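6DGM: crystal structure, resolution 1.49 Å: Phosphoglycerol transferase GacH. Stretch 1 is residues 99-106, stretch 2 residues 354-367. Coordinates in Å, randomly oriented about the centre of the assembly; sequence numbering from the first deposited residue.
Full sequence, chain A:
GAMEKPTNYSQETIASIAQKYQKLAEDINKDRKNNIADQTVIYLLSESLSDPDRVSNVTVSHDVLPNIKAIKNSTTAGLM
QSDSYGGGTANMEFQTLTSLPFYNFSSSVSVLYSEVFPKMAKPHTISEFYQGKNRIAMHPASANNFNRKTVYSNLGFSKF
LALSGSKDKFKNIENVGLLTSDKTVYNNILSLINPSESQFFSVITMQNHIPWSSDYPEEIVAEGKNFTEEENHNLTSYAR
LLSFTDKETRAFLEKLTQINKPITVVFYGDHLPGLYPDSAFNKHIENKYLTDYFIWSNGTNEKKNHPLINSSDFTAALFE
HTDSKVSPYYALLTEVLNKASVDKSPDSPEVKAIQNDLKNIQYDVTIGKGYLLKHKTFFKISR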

# COMPACT_ATOMS: atom_id res chain seq x y z
N SER A 99 7.44 1.91 -5.06
CA SER A 99 7.43 3.33 -4.72
C SER A 99 7.46 4.25 -5.94
O SER A 99 7.74 5.44 -5.81
N LEU A 100 7.18 3.73 -7.12
CA LEU A 100 7.10 4.57 -8.31
C LEU A 100 5.65 5.01 -8.51
O LEU A 100 4.76 4.15 -8.67
N PRO A 101 5.35 6.31 -8.48
CA PRO A 101 3.94 6.73 -8.53
C PRO A 101 3.30 6.56 -9.90
O PRO A 101 3.85 6.92 -10.95
N PHE A 102 2.06 6.06 -9.87
CA PHE A 102 1.25 5.95 -11.08
C PHE A 102 1.07 7.30 -11.74
O PHE A 102 1.02 7.38 -12.97
N TYR A 103 0.98 8.37 -10.96
CA TYR A 103 0.71 9.68 -11.52
C TYR A 103 1.83 10.19 -12.42
O TYR A 103 1.60 11.16 -13.15
N ASN A 104 3.01 9.56 -12.39
CA ASN A 104 4.10 9.93 -13.29
C ASN A 104 4.15 9.10 -14.56
O ASN A 104 4.90 9.44 -15.48
N PHE A 105 3.34 8.05 -14.65
CA PHE A 105 3.28 7.29 -15.89
C PHE A 105 2.24 7.91 -16.82
O PHE A 105 1.46 8.78 -16.43
N SER A 106 2.26 7.46 -18.07
CA SER A 106 1.33 7.97 -19.06
C SER A 106 -0.10 7.62 -18.69
O SER A 106 -0.37 6.57 -18.10
N ILE A 354 11.87 18.25 -7.01
CA ILE A 354 12.02 16.89 -6.50
C ILE A 354 11.36 15.89 -7.44
O ILE A 354 11.89 14.79 -7.66
N GLN A 355 10.21 16.24 -8.01
CA GLN A 355 9.56 15.34 -8.96
C GLN A 355 10.41 15.15 -10.21
O GLN A 355 10.39 14.06 -10.79
N ASN A 356 11.17 16.17 -10.62
CA ASN A 356 12.06 15.98 -11.75
C ASN A 356 13.13 14.95 -11.43
O ASN A 356 13.47 14.11 -12.27
N ASP A 357 13.68 15.00 -10.20
CA ASP A 357 14.60 13.95 -9.77
C ASP A 357 13.93 12.59 -9.88
O ASP A 357 14.49 11.64 -10.45
N LEU A 358 12.72 12.47 -9.32
CA LEU A 358 12.01 11.20 -9.33
C LEU A 358 11.68 10.73 -10.74
O LEU A 358 11.87 9.55 -11.05
N LYS A 359 11.20 11.63 -11.60
CA LYS A 359 10.80 11.22 -12.95
C LYS A 359 11.99 10.68 -13.73
O LYS A 359 11.86 9.71 -14.49
N ASN A 360 13.16 11.29 -13.57
CA ASN A 360 14.34 10.78 -14.27
C ASN A 360 14.70 9.37 -13.80
O ASN A 360 15.02 8.50 -14.63
N ILE A 361 14.63 9.12 -12.49
CA ILE A 361 14.89 7.77 -11.97
C ILE A 361 13.83 6.80 -12.48
O ILE A 361 14.14 5.68 -12.92
N GLN A 362 12.57 7.21 -12.39
CA GLN A 362 11.44 6.36 -12.77
C GLN A 362 11.49 6.01 -14.24
O GLN A 362 11.22 4.87 -14.63
N TYR A 363 11.83 6.99 -15.09
CA TYR A 363 12.01 6.70 -16.50
C TYR A 363 13.19 5.76 -16.71
O TYR A 363 13.09 4.77 -17.44
N ASP A 364 14.31 6.03 -16.02
CA ASP A 364 15.52 5.26 -16.26
C ASP A 364 15.29 3.77 -16.02
O ASP A 364 15.82 2.93 -16.76
N VAL A 365 14.53 3.43 -14.98
CA VAL A 365 14.35 2.04 -14.59
C VAL A 365 13.17 1.36 -15.28
O VAL A 365 12.99 0.15 -15.10
N THR A 366 12.37 2.09 -16.05
CA THR A 366 11.24 1.47 -16.73
C THR A 366 11.53 1.34 -18.22
O THR A 366 11.98 0.29 -18.68
N ILE A 367 11.32 2.40 -18.98
CA ILE A 367 11.52 2.34 -20.42
C ILE A 367 12.74 3.10 -20.89
O ILE A 367 12.99 3.17 -22.11

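This is a mixed contact in which two glutamines of a helix form hydrogen bonds to a loop with a short 3-10 segment, with apolar side chains packed around them. Residues that touch across the two stretches are at least 251 apart in sequence, and the stretches bury 483 Å² between them, both sides summed.

Gln 362 is the centre of the contact and has the largest covered area. Its CA-to-CB bond points toward the loop. Chi1 and chi2 are both t, so the chain is extended and carries its amide to the loop. NE2 of Gln 362 donates to the backbone O of Pro 101 at 2.9 Å. That same carbonyl accepts the backbone N of Asn 104 at 3.1 Å, so the helix grips the 3-10 turn through an oxygen the turn itself uses. The other end of the amide, OE1 of Gln 362, accepts from ND2 of Asn 104 at 3.1 Å.

Asn 104 also points toward the helix, with chi1 m. Its ND2 makes a second hydrogen bond, to OE1 of Gln 355 at 3.0 Å. One amide nitrogen thus bridges two glutamines that lie seven residues apart on the helix. OD1 of Asn 104 lies 3.2 Å from CE of Lys 359, a contact with the aliphatic part of the lysine.

Gln 355 starts sideways, but with chi1 and chi2 both m its end comes nearer the loop. Its NE2 donates a weak hydrogen bond to OH of Tyr 103 at 2.9 Å; the angle at the hydrogen is 130°. Tyr 103 has chi1 p and likewise starts sideways, with its end coming nearer the helix.

Apolar contacts complete the packing. CG of Pro 101 meets CD2 of Leu 358 at 3.7 Å. Leu 358 points toward the loop, with chi1 t and chi2 p. Leu 100, chi1 m and chi2 t, places CD2 3.9 Å from CG of Gln 362. Its CD1 lies 4.0 Å from CG2 of Val 365.

Phe 105, chi1 m, brings its ring up to the helix. NE2 of Gln 362 lies over one face, 3.3 Å from CE2 of Phe 105. CG2 of Thr 366 lies at the ring edge, 3.9 Å from CE1 of Phe 105. Thr 366 has chi1 p, and its OG1 donates to the backbone O of Gln 362 at 2.7 Å.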

# COMPACT_ATOMS: atom_id res chain seq x y z
CB SER A 99 8.57 3.71 -3.76
OG SER A 99 8.51 2.94 -2.56
CB LEU A 100 7.57 3.78 -9.53
CG LEU A 100 9.03 3.32 -9.48
CD1 LEU A 100 9.37 2.43 -10.66
CD2 LEU A 100 9.99 4.52 -9.41
CB PRO A 101 3.96 8.20 -8.11
CG PRO A 101 5.37 8.65 -8.41
CD PRO A 101 6.25 7.46 -8.23
CB PHE A 102 -0.11 5.37 -10.66
CG PHE A 102 -0.92 4.77 -11.77
CD1 PHE A 102 -0.46 4.68 -13.07
CD2 PHE A 102 -2.17 4.25 -11.49
CE1 PHE A 102 -1.23 4.10 -14.07
CE2 PHE A 102 -2.95 3.67 -12.48
CZ PHE A 102 -2.48 3.60 -13.76
CB TYR A 103 0.37 10.71 -10.43
CG TYR A 103 1.41 10.98 -9.38
CD1 TYR A 103 2.61 11.61 -9.70
CD2 TYR A 103 1.17 10.66 -8.05
CE1 TYR A 103 3.56 11.86 -8.75
CE2 TYR A 103 2.11 10.92 -7.09
CZ TYR A 103 3.31 11.53 -7.44
OH TYR A 103 4.27 11.79 -6.49
CB ASN A 104 5.45 9.86 -12.58
CG ASN A 104 5.69 11.05 -11.68
OD1 ASN A 104 5.05 12.10 -11.85
ND2 ASN A 104 6.63 10.90 -10.75
CB PHE A 105 2.92 5.83 -15.59
CG PHE A 105 4.03 5.04 -14.96
CD1 PHE A 105 5.20 4.76 -15.66
CD2 PHE A 105 3.92 4.59 -13.67
CE1 PHE A 105 6.22 4.03 -15.08
CE2 PHE A 105 4.93 3.86 -13.08
CZ PHE A 105 6.07 3.58 -13.77
CB SER A 106 1.66 7.35 -20.42
OG SER A 106 0.58 7.56 -21.31
CB ILE A 354 11.48 16.82 -5.06
CG1 ILE A 354 12.31 17.71 -4.12
CG2 ILE A 354 11.45 15.37 -4.56
CD1 ILE A 354 11.68 17.90 -2.76
CB GLN A 355 8.16 15.87 -9.32
CG GLN A 355 7.13 15.59 -8.25
CD GLN A 355 6.82 14.10 -8.10
OE1 GLN A 355 6.97 13.30 -9.03
NE2 GLN A 355 6.38 13.72 -6.90
CB ASN A 356 12.67 17.29 -12.21
CG ASN A 356 13.60 17.10 -13.39
OD1 ASN A 356 14.80 17.00 -13.22
ND2 ASN A 356 13.03 17.04 -14.59
CB ASP A 357 15.04 14.18 -8.32
CG ASP A 357 15.92 15.39 -8.14
OD1 ASP A 357 16.53 15.87 -9.12
OD2 ASP A 357 16.02 15.87 -6.99
CB LEU A 358 10.74 11.31 -8.48
CG LEU A 358 9.87 10.06 -8.45
CD1 LEU A 358 10.63 8.89 -7.86
CD2 LEU A 358 8.58 10.30 -7.67
CB LYS A 359 10.15 12.38 -13.69
CG LYS A 359 8.76 12.76 -13.18
CD LYS A 359 8.26 14.07 -13.75
CE LYS A 359 6.88 14.39 -13.18
NZ LYS A 359 6.38 15.71 -13.61
CB ASN A 360 15.51 11.75 -14.12
CG ASN A 360 15.49 12.84 -15.17
OD1 ASN A 360 15.70 12.57 -16.35
ND2 ASN A 360 15.21 14.07 -14.76
CB ILE A 361 14.92 7.81 -10.43
CG1 ILE A 361 16.09 8.67 -9.93
CG2 ILE A 361 14.97 6.37 -9.85
CD1 ILE A 361 17.48 8.19 -10.36
CB GLN A 362 10.17 7.14 -12.43
CG GLN A 362 8.85 6.42 -12.67
CD GLN A 362 7.70 7.10 -11.95
OE1 GLN A 362 7.89 8.10 -11.25
NE2 GLN A 362 6.49 6.58 -12.15
CB TYR A 363 12.19 8.01 -17.27
CG TYR A 363 12.26 7.84 -18.76
CD1 TYR A 363 11.11 7.74 -19.52
CD2 TYR A 363 13.49 7.77 -19.41
CE1 TYR A 363 11.17 7.58 -20.88
CE2 TYR A 363 13.56 7.61 -20.77
CZ TYR A 363 12.41 7.51 -21.50
OH TYR A 363 12.50 7.35 -22.86
CB ASP A 364 16.65 5.74 -15.37
CG ASP A 364 17.97 5.12 -15.75
OD1 ASP A 364 18.45 5.47 -16.85
OD2 ASP A 364 18.51 4.28 -14.97
CB VAL A 365 14.18 1.90 -13.06
CG1 VAL A 365 15.34 2.57 -12.31
CG2 VAL A 365 12.85 2.46 -12.58
CB THR A 366 9.92 2.21 -16.44
OG1 THR A 366 10.05 3.60 -16.74
CG2 THR A 366 9.52 2.04 -14.98
CB ILE A 367 10.23 2.75 -21.17
CG1 ILE A 367 9.89 4.21 -20.86
CG2 ILE A 367 9.07 1.82 -20.74
CD1 ILE A 367 8.86 4.79 -21.81